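Local coordinates for protein EmGH1 (Erythrobacter marinus, PDB 5Z87) that probably hydrolyses beta-glucosidic bonds as a glycoside hydrolase of family 3, at residues Ile417-Glu423 with Cys594-Ala600; Leu56-Ala60 with Pro356-Arg360; Ala99-Ala105 with Arg170-Ser174; Glu762-Ile768 with Glu779-Val785. One frame throughout, in Å; residues are numbered along the deposited sequence.

Interaction 1: Ile417-Glu423 with Cys594-Ala600; sequences IVLLQNE and CPAILDA
Gln421 and Ile597 lie side by side and point the same way, so that the carboxamide of one runs along the end of the other: Ile597 CD1 comes within 3.6 Å of Gln421 CD. Because chi1 of Gln421 is 55°, its CG stands between the backbone N and the carbonyl carbon, and the extended chain beyond carries NE2 to Cys594 O at 2.9 Å. That bond is bent, with 134° at the hydrogen, and the acceptor is tilted from the amide plane; OE1 turns to Tyr660. Leu420 slants across two partners, with CD1 3.8 Å from Ile597 CG2 and CG 3.8 Å from Asp599 CB, while the carboxylate of Asp599 is held by His581. On the other face Leu419 CD1 meets Leu598 CD2 at 3.6 Å, and helix 607-615 packs against Leu598. The antiparallel pairing carries a beta bulge between Leu419 and Gln421, which shifts the register by one: Leu420 N bonds to Ile597 O, and Ile597 N to Gln421 O. Strand 418-422 is the antiparallel outermost strand, within this chain, of an otherwise parallel sheet. The chemistry implies apolar packing of Leu419 and Leu420 along the pair, with the Gln421 amide held at both O and N.

Interaction 2: Leu56-Ala60 with Pro356-Arg360; sequences LDEMA and PQLVR. With GOL (glycerol), chain H.
Two short surface helices of the N-terminal, TIM-barrel-like domain, 56-61 and 355-360, meet here through a salt bridge flanked by apolar contacts. Asp57 OD1 takes Arg360 NH1 at 2.9 Å on its syn lone pair, and lies in the guanidinium plane even though the carboxylate and guanidinium planes are turned 81° apart. Arg360 reaches this place by a bend at chi3 (-64°), and another edge of its guanidinium is fixed from within its own helix: NE and NH2 both grip Gln357 OE1, from the same face of the amide, with NH2 at 3.0 Å. Pro356 O sits over the centre of one guanidinium face. The segments run at 141° with axes 10.5 Å apart, and mainly side chains bridge helices almost 300 residues apart in the chain. Leu56 and Val359 reach toward each other tip to tip, CD2 to CG1 at 3.7 Å, and Ala60 CB rests on Pro356 CG at 3.5 Å. A glycerol, probably from the crystallisation liquor, joins the charged pair: its O2 accepts from Arg360 NH2 in a nearly straight bond and makes a weak one to Asp57 OD1. Met59 and Val359 both pack on helix 366-382.

Interaction 3: Ala99-Ala105 with Arg170-Ser174; sequences AGPEDNA and RSRGS
A bend at chi3 (71°) turns the end of the Arg172 side chain toward the first turn of helix 101-116, while Asn104, its CG pointing opposite the backbone N (chi1 -168°), holds out OD1 to receive it. Arg172 NE bonds to Asn104 OD1 at 2.8 Å. The oxygen lies close to the guanidinium plane, but the donor is tilted 33° from the carbonyl plane, as the two flat groups stand almost perpendicular. A weak second bond runs from Arg172 NH2 to the same OD1 at 3.1 Å. Pro101 lies alongside the arginine: its CA sits 3.5 Å above the centre of one guanidinium face, and its CG is 3.4 Å from Arg172 NH1. The guanidinium is thus gripped at an edge and covered on a face, and NH1 bonds to Asp138 O, which should restrict its rotation. Ala105 CB packs on Ser171 O at 3.6 Å. Gly173, with positive phi, is the C-prime residue of the Schellman motif closing helix 155-171. The contact joins the start of one barrel-domain helix to the end of another, just ahead of strand 176-177 of the parallel sheet, while helix 393-399 packs against Ala105, Ser171 and Arg172.

Interaction 4: Glu762-Ile768 with Glu779-Val785; sequences EPGEIVI and ETRITLV
Strands 764-768 and 779-784 run antiparallel at 148°, joined by three hydrogen-bonded pairs in regular register, Gly764 with Leu784, Ile766 with Ile782 and Ile768 with Thr780; the Ile766 N to Ile782 O bond measures 2.8 Å. On the face of the isoleucines, Ile766 CG1 packs against Leu784 CG at 3.8 Å, and Ile768 CD1 meets Ile782 CG1 at 4.0 Å. A chi1 of 63° tucks CG1 of Ile782 over its own backbone, within 3.9 Å of Ile766 CB. Phe750 packs against Ile766, Ile782 and Leu784 on this side. The pair is the C-terminal beta hairpin of the fibronectin type III-like domain, its strand 764-771 lying next to strand 703-713, which ends at the magnesium ligand Asp713; the side chain of Ile766 comes within about 4 Å of that of Asp713. The opposite face carries charged residues around Val767. Arg781, extended from CG to NE, lies beside Val767, whose CG2 is 3.7 Å above one guanidinium face toward its rim. At the guanidinium edge, NE makes a weak salt-bridge bond to Glu765 OE2 at 3.2 Å, while Glu765 OE1 is hydrogen-bonded to Ser714 OG. Gly764 has phi 133°, where a CB would press on the preceding carbonyl O.

How the interactions relate
The four contacts illustrate how bonding follows position in a multidomain enzyme. Interactions 1 and 4 both pair antiparallel strands through backbone hydrogen bonds, but in different sheets: interaction 1 is largely buried and its register is broken by a bulge, whereas interaction 4 is regular and divides into an apolar face and one bearing charges. Interactions 2 and 3 share the N-terminal domain, their centres about 33 Å apart, and each depends on an arginine. At the surface in interaction 2 the arginine meets a carboxylate; in the partly buried interaction 3 it uses a neutral amide oxygen and a proline. No two contacts touch, and interactions 1 and 2 lie on opposite sides of the chain's centre.

Interaction 1: Ile417-Glu423 with Cys594-Ala600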
loop_
_atom_site.group_PDB
_atom_site.type_symbol
_atom_site.label_atom_id
_atom_site.label_comp_id
_atom_site.label_asym_id
_atom_site.label_seq_id
_atom_site.Cartn_x
_atom_site.Cartn_y
_atom_site.Cartn_z
ATOM N N ILE A 417 5.005 28.411 8.633
ATOM C CA ILE A 417 6.279 27.759 8.915
ATOM C C ILE A 417 6.199 27.025 10.251
ATOM O O ILE A 417 5.677 27.548 11.245
ATOM C CB ILE A 417 7.422 28.782 8.866
ATOM C CG1 ILE A 417 7.507 29.379 7.459
ATOM C CG2 ILE A 417 8.736 28.118 9.197
ATOM C CD1 ILE A 417 8.342 30.625 7.366
ATOM N N VAL A 418 6.673 25.778 10.260
ATOM C CA VAL A 418 6.547 24.876 11.400
ATOM C C VAL A 418 7.882 24.805 12.127
ATOM O O VAL A 418 8.924 24.562 11.503
ATOM C CB VAL A 418 6.118 23.466 10.951
ATOM C CG1 VAL A 418 6.048 22.508 12.169
ATOM C CG2 VAL A 418 4.808 23.505 10.169
ATOM N N LEU A 419 7.845 25.011 13.442
ATOM C CA LEU A 419 8.982 24.747 14.317
ATOM C C LEU A 419 8.935 23.265 14.681
ATOM O O LEU A 419 8.143 22.852 15.531
ATOM C CB LEU A 419 8.929 25.635 15.560
ATOM C CG LEU A 419 10.127 25.512 16.516
ATOM C CD1 LEU A 419 11.442 25.738 15.760
ATOM C CD2 LEU A 419 10.033 26.473 17.716
ATOM N N LEU A 420 9.789 22.463 14.038
ATOM C CA LEU A 420 9.769 21.016 14.248
ATOM C C LEU A 420 10.408 20.631 15.578
ATOM O O LEU A 420 9.862 19.805 16.319
ATOM C CB LEU A 420 10.486 20.292 13.105
ATOM C CG LEU A 420 9.836 20.249 11.724
ATOM C CD1 LEU A 420 10.712 19.454 10.783
ATOM C CD2 LEU A 420 8.442 19.647 11.788
ATOM N N GLN A 421 11.585 21.190 15.877
ATOM C CA GLN A 421 12.260 20.942 17.145
ATOM C C GLN A 421 13.144 22.133 17.494
ATOM O O GLN A 421 13.663 22.825 16.612
ATOM C CB GLN A 421 13.098 19.658 17.110
ATOM C CG GLN A 421 14.111 19.597 16.001
ATOM C CD GLN A 421 14.576 18.177 15.747
ATOM O OE1 GLN A 421 13.770 17.303 15.464
ATOM N NE2 GLN A 421 15.880 17.938 15.860
ATOM N N ASN A 422 13.313 22.357 18.794
ATOM C CA ASN A 422 14.068 23.487 19.292
ATOM C C ASN A 422 14.854 23.058 20.530
ATOM O O ASN A 422 14.721 23.627 21.607
ATOM C CB ASN A 422 13.144 24.659 19.606
ATOM C CG ASN A 422 13.898 25.978 19.710
ATOM O OD1 ASN A 422 15.020 26.102 19.217
ATOM N ND2 ASN A 422 13.287 26.962 20.353
ATOM N N GLU A 423 15.685 22.027 20.374
ATOM C CA GLU A 423 16.390 21.439 21.512
ATOM C C GLU A 423 17.314 22.471 22.167
ATOM O O GLU A 423 18.175 23.060 21.504
ATOM C CB GLU A 423 17.185 20.217 21.053
ATOM C CG GLU A 423 16.413 18.898 21.086
ATOM C CD GLU A 423 17.088 17.807 20.262
ATOM O OE1 GLU A 423 18.342 17.745 20.268
ATOM O OE2 GLU A 423 16.369 17.014 19.610
ATOM N N CYS A 594 20.691 17.937 14.507
ATOM C CA CYS A 594 20.559 19.385 14.489
ATOM C C CYS A 594 19.449 19.819 15.431
ATOM O O CYS A 594 18.296 19.416 15.246
ATOM C CB CYS A 594 20.280 19.882 13.080
ATOM S SG CYS A 594 20.001 21.658 13.016
ATOM N N PRO A 595 19.736 20.660 16.420
ATOM C CA PRO A 595 18.761 20.874 17.503
ATOM C C PRO A 595 17.542 21.697 17.121
ATOM O O PRO A 595 16.512 21.578 17.795
ATOM C CB PRO A 595 19.590 21.590 18.583
ATOM C CG PRO A 595 20.719 22.230 17.833
ATOM C CD PRO A 595 21.045 21.269 16.708
ATOM N N ALA A 596 17.627 22.567 16.116
ATOM C CA ALA A 596 16.529 23.471 15.772
ATOM C C ALA A 596 16.240 23.357 14.287
ATOM O O ALA A 596 17.139 23.548 13.461
ATOM C CB ALA A 596 16.857 24.924 16.136
ATOM N N ILE A 597 15.000 23.027 13.947
ATOM C CA ILE A 597 14.600 22.815 12.559
ATOM C C ILE A 597 13.290 23.543 12.305
ATOM O O ILE A 597 12.312 23.348 13.038
ATOM C CB ILE A 597 14.453 21.320 12.215
ATOM C CG1 ILE A 597 15.736 20.565 12.559
ATOM C CG2 ILE A 597 14.124 21.150 10.740
ATOM C CD1 ILE A 597 15.615 19.084 12.412
ATOM N N LEU A 598 13.284 24.396 11.286
ATOM C CA LEU A 598 12.071 24.991 10.743
ATOM C C LEU A 598 11.671 24.204 9.504
ATOM O O LEU A 598 12.528 23.825 8.701
ATOM C CB LEU A 598 12.295 26.458 10.363
ATOM C CG LEU A 598 12.523 27.431 11.513
ATOM C CD1 LEU A 598 12.647 28.849 10.994
ATOM C CD2 LEU A 598 11.372 27.327 12.489
ATOM N N ASP A 599 10.375 23.948 9.347
ATOM C CA ASP A 599 9.870 23.302 8.141
ATOM C C ASP A 599 9.022 24.315 7.389
ATOM O O ASP A 599 7.931 24.680 7.842
ATOM C CB ASP A 599 9.075 22.038 8.458
ATOM C CG ASP A 599 9.008 21.087 7.266
ATOM O OD1 ASP A 599 9.119 21.568 6.103
ATOM O OD2 ASP A 599 8.856 19.862 7.492
ATOM N N ALA A 600 9.527 24.777 6.247
ATOM C CA ALA A 600 8.860 25.838 5.509
ATOM C C ALA A 600 8.128 25.327 4.282
ATOM O O ALA A 600 7.420 26.106 3.635
ATOM C CB ALA A 600 9.873 26.919 5.092
#

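Interaction 2: Leu56-Ala60 with Pro356-Arg360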
loop_
_atom_site.group_PDB
_atom_site.type_symbol
_atom_site.label_atom_id
_atom_site.label_comp_id
_atom_site.label_asym_id
_atom_site.label_seq_id
_atom_site.Cartn_x
_atom_site.Cartn_y
_atom_site.Cartn_z
ATOM N N LEU A 56 -26.921 19.922 -33.170
ATOM C CA LEU A 56 -26.001 18.913 -32.654
ATOM C C LEU A 56 -24.554 19.401 -32.703
ATOM O O LEU A 56 -23.817 19.300 -31.713
ATOM C CB LEU A 56 -26.153 17.622 -33.457
ATOM C CG LEU A 56 -25.098 16.537 -33.236
ATOM C CD1 LEU A 56 -25.156 16.053 -31.806
ATOM C CD2 LEU A 56 -25.307 15.376 -34.195
ATOM N N ASP A 57 -24.132 19.933 -33.854
ATOM C CA ASP A 57 -22.751 20.378 -34.017
ATOM C C ASP A 57 -22.419 21.552 -33.104
ATOM O O ASP A 57 -21.284 21.657 -32.614
ATOM C CB ASP A 57 -22.488 20.750 -35.476
ATOM C CG ASP A 57 -22.435 19.536 -36.384
ATOM O OD1 ASP A 57 -22.540 18.405 -35.872
ATOM O OD2 ASP A 57 -22.284 19.709 -37.613
ATOM N N GLU A 58 -23.388 22.434 -32.851
ATOM C CA GLU A 58 -23.130 23.576 -31.979
ATOM C C GLU A 58 -23.020 23.151 -30.518
ATOM O O GLU A 58 -22.173 23.663 -29.781
ATOM C CB GLU A 58 -24.224 24.626 -32.154
ATOM C CG GLU A 58 -24.242 25.250 -33.562
ATOM C CD GLU A 58 -25.389 26.230 -33.722
ATOM O OE1 GLU A 58 -26.483 25.963 -33.164
ATOM O OE2 GLU A 58 -25.187 27.272 -34.390
ATOM N N MET A 59 -23.878 22.230 -30.077
ATOM C CA MET A 59 -23.759 21.717 -28.719
ATOM C C MET A 59 -22.474 20.919 -28.542
ATOM O O MET A 59 -21.789 21.053 -27.520
ATOM C CB MET A 59 -24.966 20.857 -28.374
ATOM C CG MET A 59 -26.213 21.663 -28.138
ATOM S SD MET A 59 -27.577 20.625 -27.605
ATOM C CE MET A 59 -27.766 19.579 -29.054
ATOM N N ALA A 60 -22.131 20.091 -29.530
ATOM C CA ALA A 60 -20.941 19.263 -29.410
ATOM C C ALA A 60 -19.687 20.109 -29.277
ATOM O O ALA A 60 -18.747 19.718 -28.580
ATOM C CB ALA A 60 -20.830 18.321 -30.606
ATOM N N PRO A 356 -20.157 14.200 -32.716
ATOM C CA PRO A 356 -21.233 14.440 -33.707
ATOM C C PRO A 356 -21.387 13.304 -34.703
ATOM O O PRO A 356 -22.506 12.830 -34.929
ATOM C CB PRO A 356 -20.806 15.753 -34.390
ATOM C CG PRO A 356 -19.884 16.415 -33.418
ATOM C CD PRO A 356 -19.159 15.290 -32.721
ATOM N N GLN A 357 -20.290 12.831 -35.292
ATOM C CA GLN A 357 -20.414 11.733 -36.246
ATOM C C GLN A 357 -20.917 10.456 -35.582
ATOM O O GLN A 357 -21.614 9.664 -36.231
ATOM C CB GLN A 357 -19.083 11.481 -36.952
ATOM C CG GLN A 357 -19.232 10.761 -38.301
ATOM C CD GLN A 357 -20.402 11.302 -39.132
ATOM O OE1 GLN A 357 -20.432 12.482 -39.493
ATOM N NE2 GLN A 357 -21.384 10.440 -39.410
ATOM N N LEU A 358 -20.595 10.237 -34.298
ATOM C CA LEU A 358 -21.097 9.038 -33.623
ATOM C C LEU A 358 -22.604 9.107 -33.440
ATOM O O LEU A 358 -23.298 8.091 -33.561
ATOM C CB LEU A 358 -20.408 8.843 -32.265
ATOM C CG LEU A 358 -18.935 8.435 -32.344
ATOM C CD1 LEU A 358 -18.206 8.768 -31.046
ATOM C CD2 LEU A 358 -18.806 6.946 -32.710
ATOM N N VAL A 359 -23.122 10.293 -33.117
ATOM C CA VAL A 359 -24.565 10.477 -33.017
ATOM C C VAL A 359 -25.216 10.251 -34.375
ATOM O O VAL A 359 -26.210 9.523 -34.496
ATOM C CB VAL A 359 -24.882 11.876 -32.469
ATOM C CG1 VAL A 359 -26.360 12.208 -32.656
ATOM C CG2 VAL A 359 -24.468 11.962 -31.009
ATOM N N ARG A 360 -24.644 10.847 -35.423
ATOM C CA ARG A 360 -25.227 10.698 -36.752
ATOM C C ARG A 360 -25.128 9.256 -37.236
ATOM O O ARG A 360 -26.061 8.742 -37.862
ATOM C CB ARG A 360 -24.563 11.672 -37.729
ATOM C CG ARG A 360 -25.030 13.127 -37.525
ATOM C CD ARG A 360 -24.570 14.049 -38.645
ATOM N NE ARG A 360 -23.120 14.133 -38.676
ATOM C CZ ARG A 360 -22.422 15.113 -38.110
ATOM N NH1 ARG A 360 -23.059 16.096 -37.482
ATOM N NH2 ARG A 360 -21.091 15.114 -38.175
HETATM C C1 GOL H . -17.332 17.109 -37.259
HETATM O O1 GOL H . -17.851 15.799 -37.311
HETATM C C2 GOL H . -18.403 17.964 -36.536
HETATM O O2 GOL H . -19.677 17.794 -37.084
HETATM C C3 GOL H . -17.911 19.429 -36.648
HETATM O O3 GOL H . -18.952 20.225 -36.118
#

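Interaction 3: Ala99-Ala105 with Arg170-Ser174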
loop_
_atom_site.group_PDB
_atom_site.type_symbol
_atom_site.label_atom_id
_atom_site.label_comp_id
_atom_site.label_asym_id
_atom_site.label_seq_id
_atom_site.Cartn_x
_atom_site.Cartn_y
_atom_site.Cartn_z
ATOM N N ALA A 99 2.786 35.850 -21.197
ATOM C CA ALA A 99 2.386 37.248 -21.154
ATOM C C ALA A 99 2.164 37.729 -19.726
ATOM O O ALA A 99 1.665 36.987 -18.874
ATOM C CB ALA A 99 1.113 37.469 -21.975
ATOM N N GLY A 100 2.525 39.002 -19.483
ATOM C CA GLY A 100 2.204 39.660 -18.248
ATOM C C GLY A 100 0.726 39.990 -18.150
ATOM O O GLY A 100 -0.055 39.756 -19.082
ATOM N N PRO A 101 0.334 40.567 -17.009
ATOM C CA PRO A 101 -1.106 40.778 -16.744
ATOM C C PRO A 101 -1.848 41.570 -17.820
ATOM O O PRO A 101 -2.898 41.114 -18.290
ATOM C CB PRO A 101 -1.098 41.512 -15.396
ATOM C CG PRO A 101 0.212 41.190 -14.787
ATOM C CD PRO A 101 1.187 41.012 -15.894
ATOM N N GLU A 102 -1.359 42.752 -18.214
ATOM C CA GLU A 102 -2.109 43.541 -19.194
ATOM C C GLU A 102 -2.131 42.857 -20.552
ATOM O O GLU A 102 -3.181 42.794 -21.199
ATOM C CB GLU A 102 -1.534 44.951 -19.336
ATOM C CG GLU A 102 -1.551 45.771 -18.071
ATOM C CD GLU A 102 -0.240 45.659 -17.304
ATOM O OE1 GLU A 102 0.337 44.537 -17.250
ATOM O OE2 GLU A 102 0.215 46.696 -16.767
ATOM N N ASP A 103 -0.981 42.345 -21.002
ATOM C CA ASP A 103 -0.939 41.620 -22.271
ATOM C C ASP A 103 -1.769 40.345 -22.212
ATOM O O ASP A 103 -2.379 39.946 -23.209
ATOM C CB ASP A 103 0.506 41.294 -22.647
ATOM C CG ASP A 103 1.364 42.535 -22.777
ATOM O OD1 ASP A 103 0.805 43.622 -23.038
ATOM O OD2 ASP A 103 2.596 42.426 -22.615
ATOM N N ASN A 104 -1.780 39.678 -21.057
ATOM C CA ASN A 104 -2.626 38.507 -20.856
ATOM C C ASN A 104 -4.079 38.871 -21.119
ATOM O O ASN A 104 -4.741 38.282 -21.979
ATOM C CB ASN A 104 -2.414 37.994 -19.418
ATOM C CG ASN A 104 -3.002 36.613 -19.139
ATOM O OD1 ASN A 104 -2.668 36.020 -18.113
ATOM N ND2 ASN A 104 -3.889 36.114 -20.000
ATOM N N ALA A 105 -4.570 39.887 -20.412
ATOM C CA ALA A 105 -5.955 40.320 -20.561
ATOM C C ALA A 105 -6.283 40.696 -22.003
ATOM O O ALA A 105 -7.361 40.364 -22.507
ATOM C CB ALA A 105 -6.221 41.497 -19.631
ATOM N N ARG A 170 -9.441 36.572 -12.886
ATOM C CA ARG A 170 -10.580 37.087 -13.641
ATOM C C ARG A 170 -10.212 38.371 -14.384
ATOM O O ARG A 170 -10.594 38.557 -15.545
ATOM C CB ARG A 170 -11.767 37.303 -12.694
ATOM C CG ARG A 170 -13.106 37.537 -13.388
ATOM C CD ARG A 170 -13.489 36.355 -14.276
ATOM N NE ARG A 170 -14.568 36.666 -15.210
ATOM C CZ ARG A 170 -15.846 36.360 -15.001
ATOM N NH1 ARG A 170 -16.772 36.682 -15.899
ATOM N NH2 ARG A 170 -16.201 35.734 -13.890
ATOM N N SER A 171 -9.436 39.248 -13.749
ATOM C CA SER A 171 -8.997 40.463 -14.426
ATOM C C SER A 171 -8.137 40.160 -15.647
ATOM O O SER A 171 -8.070 40.983 -16.566
ATOM C CB SER A 171 -8.227 41.365 -13.452
ATOM O OG SER A 171 -6.946 40.822 -13.186
ATOM N N ARG A 172 -7.484 39.004 -15.685
ATOM C CA ARG A 172 -6.668 38.609 -16.830
ATOM C C ARG A 172 -7.433 37.735 -17.822
ATOM O O ARG A 172 -6.834 37.203 -18.761
ATOM C CB ARG A 172 -5.395 37.892 -16.355
ATOM C CG ARG A 172 -4.445 38.795 -15.551
ATOM C CD ARG A 172 -3.327 38.017 -14.844
ATOM N NE ARG A 172 -2.351 37.502 -15.797
ATOM C CZ ARG A 172 -1.044 37.440 -15.573
ATOM N NH1 ARG A 172 -0.541 37.851 -14.408
ATOM N NH2 ARG A 172 -0.238 36.970 -16.515
ATOM N N GLY A 173 -8.739 37.576 -17.644
ATOM C CA GLY A 173 -9.544 36.887 -18.625
ATOM C C GLY A 173 -9.868 35.447 -18.310
ATOM O O GLY A 173 -10.568 34.804 -19.096
ATOM N N SER A 174 -9.394 34.917 -17.194
ATOM C CA SER A 174 -9.708 33.545 -16.817
ATOM C C SER A 174 -10.924 33.529 -15.903
ATOM O O SER A 174 -10.939 34.216 -14.881
ATOM C CB SER A 174 -8.511 32.899 -16.117
ATOM O OG SER A 174 -8.847 31.633 -15.577
#

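Interaction 4: Glu762-Ile768 with Glu779-Val785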
loop_
_atom_site.group_PDB
_atom_site.type_symbol
_atom_site.label_atom_id
_atom_site.label_comp_id
_atom_site.label_asym_id
_atom_site.label_seq_id
_atom_site.Cartn_x
_atom_site.Cartn_y
_atom_site.Cartn_z
ATOM N N GLU A 762 -24.779 5.309 15.735
ATOM C CA GLU A 762 -25.103 4.132 16.507
ATOM C C GLU A 762 -24.987 4.405 18.002
ATOM O O GLU A 762 -24.098 5.147 18.436
ATOM C CB GLU A 762 -24.184 2.971 16.093
ATOM C CG GLU A 762 -24.343 2.629 14.599
ATOM C CD GLU A 762 -23.210 1.793 14.008
ATOM O OE1 GLU A 762 -23.352 1.402 12.836
ATOM O OE2 GLU A 762 -22.191 1.532 14.689
ATOM N N PRO A 763 -25.879 3.840 18.809
ATOM C CA PRO A 763 -25.757 3.996 20.261
ATOM C C PRO A 763 -24.416 3.471 20.736
ATOM O O PRO A 763 -23.869 2.519 20.172
ATOM C CB PRO A 763 -26.910 3.144 20.814
ATOM C CG PRO A 763 -27.821 2.922 19.655
ATOM C CD PRO A 763 -26.956 2.907 18.443
ATOM N N GLY A 764 -23.886 4.098 21.781
ATOM C CA GLY A 764 -22.638 3.663 22.374
ATOM C C GLY A 764 -21.675 4.810 22.612
ATOM O O GLY A 764 -21.963 5.979 22.356
ATOM N N GLU A 765 -20.487 4.440 23.085
ATOM C CA GLU A 765 -19.530 5.387 23.632
ATOM C C GLU A 765 -18.751 6.113 22.541
ATOM O O GLU A 765 -18.352 5.521 21.535
ATOM C CB GLU A 765 -18.556 4.655 24.549
ATOM C CG GLU A 765 -17.454 5.515 25.107
ATOM C CD GLU A 765 -16.414 4.696 25.846
ATOM O OE1 GLU A 765 -15.559 4.053 25.181
ATOM O OE2 GLU A 765 -16.475 4.685 27.097
ATOM N N ILE A 766 -18.527 7.403 22.755
ATOM C CA ILE A 766 -17.596 8.189 21.960
ATOM C C ILE A 766 -16.557 8.759 22.907
ATOM O O ILE A 766 -16.910 9.318 23.952
ATOM C CB ILE A 766 -18.296 9.325 21.195
ATOM C CG1 ILE A 766 -19.496 8.795 20.387
ATOM C CG2 ILE A 766 -17.269 10.059 20.333
ATOM C CD1 ILE A 766 -19.104 7.981 19.134
ATOM N N VAL A 767 -15.282 8.595 22.555
ATOM C CA VAL A 767 -14.181 9.229 23.268
ATOM C C VAL A 767 -13.889 10.541 22.560
ATOM O O VAL A 767 -13.729 10.566 21.337
ATOM C CB VAL A 767 -12.934 8.324 23.297
ATOM C CG1 VAL A 767 -11.836 8.940 24.180
ATOM C CG2 VAL A 767 -13.287 6.937 23.797
ATOM N N ILE A 768 -13.858 11.634 23.315
ATOM C CA ILE A 768 -13.563 12.959 22.779
ATOM C C ILE A 768 -12.198 13.370 23.307
ATOM O O ILE A 768 -11.953 13.299 24.514
ATOM C CB ILE A 768 -14.647 13.984 23.164
ATOM C CG1 ILE A 768 -15.971 13.647 22.481
ATOM C CG2 ILE A 768 -14.211 15.383 22.786
ATOM C CD1 ILE A 768 -17.133 14.426 23.026
ATOM N N GLU A 779 -8.784 13.386 27.404
ATOM C CA GLU A 779 -10.008 12.843 26.851
ATOM C C GLU A 779 -11.140 12.874 27.868
ATOM O O GLU A 779 -10.933 13.034 29.073
ATOM C CB GLU A 779 -9.797 11.407 26.337
ATOM C CG GLU A 779 -9.201 10.448 27.347
ATOM C CD GLU A 779 -9.121 9.014 26.820
ATOM O OE1 GLU A 779 -9.858 8.156 27.346
ATOM O OE2 GLU A 779 -8.328 8.748 25.884
ATOM N N THR A 780 -12.350 12.735 27.339
ATOM C CA THR A 780 -13.561 12.561 28.117
ATOM C C THR A 780 -14.471 11.660 27.299
ATOM O O THR A 780 -14.278 11.496 26.093
ATOM C CB THR A 780 -14.231 13.903 28.423
ATOM O OG1 THR A 780 -15.324 13.693 29.320
ATOM C CG2 THR A 780 -14.742 14.565 27.122
ATOM N N ARG A 781 -15.460 11.064 27.953
ATOM C CA ARG A 781 -16.289 10.053 27.314
ATOM C C ARG A 781 -17.757 10.433 27.391
ATOM O O ARG A 781 -18.263 10.761 28.466
ATOM C CB ARG A 781 -16.073 8.695 27.964
ATOM C CG ARG A 781 -14.760 8.089 27.589
ATOM C CD ARG A 781 -14.465 6.875 28.431
ATOM N NE ARG A 781 -13.575 5.976 27.718
ATOM C CZ ARG A 781 -12.276 6.192 27.578
ATOM N NH1 ARG A 781 -11.727 7.273 28.118
ATOM N NH2 ARG A 781 -11.532 5.334 26.903
ATOM N N ILE A 782 -18.444 10.353 26.258
ATOM C CA ILE A 782 -19.883 10.544 26.216
ATOM C C ILE A 782 -20.531 9.284 25.653
ATOM O O ILE A 782 -19.876 8.426 25.047
ATOM C CB ILE A 782 -20.275 11.779 25.384
ATOM C CG1 ILE A 782 -19.839 11.572 23.931
ATOM C CG2 ILE A 782 -19.650 13.037 25.990
ATOM C CD1 ILE A 782 -20.935 11.850 22.924
ATOM N N THR A 783 -21.841 9.181 25.868
ATOM C CA THR A 783 -22.643 8.071 25.370
ATOM C C THR A 783 -23.718 8.612 24.439
ATOM O O THR A 783 -24.398 9.588 24.772
ATOM C CB THR A 783 -23.277 7.295 26.525
ATOM O OG1 THR A 783 -22.241 6.735 27.333
ATOM C CG2 THR A 783 -24.167 6.172 26.011
ATOM N N LEU A 784 -23.848 7.998 23.272
ATOM C CA LEU A 784 -24.976 8.254 22.389
ATOM C C LEU A 784 -26.084 7.267 22.729
ATOM O O LEU A 784 -25.827 6.065 22.885
ATOM C CB LEU A 784 -24.580 8.115 20.918
ATOM C CG LEU A 784 -23.343 8.868 20.421
ATOM C CD1 LEU A 784 -23.104 8.606 18.937
ATOM C CD2 LEU A 784 -23.458 10.352 20.698
ATOM N N VAL A 785 -27.307 7.780 22.864
ATOM C CA VAL A 785 -28.467 6.957 23.205
ATOM C C VAL A 785 -29.531 7.037 22.114
ATOM O O VAL A 785 -30.073 6.012 21.686
ATOM C CB VAL A 785 -29.062 7.365 24.553
ATOM C CG1 VAL A 785 -30.313 6.560 24.834
ATOM C CG2 VAL A 785 -28.041 7.143 25.662
ATOM O OXT VAL A 785 -29.871 8.123 21.632
#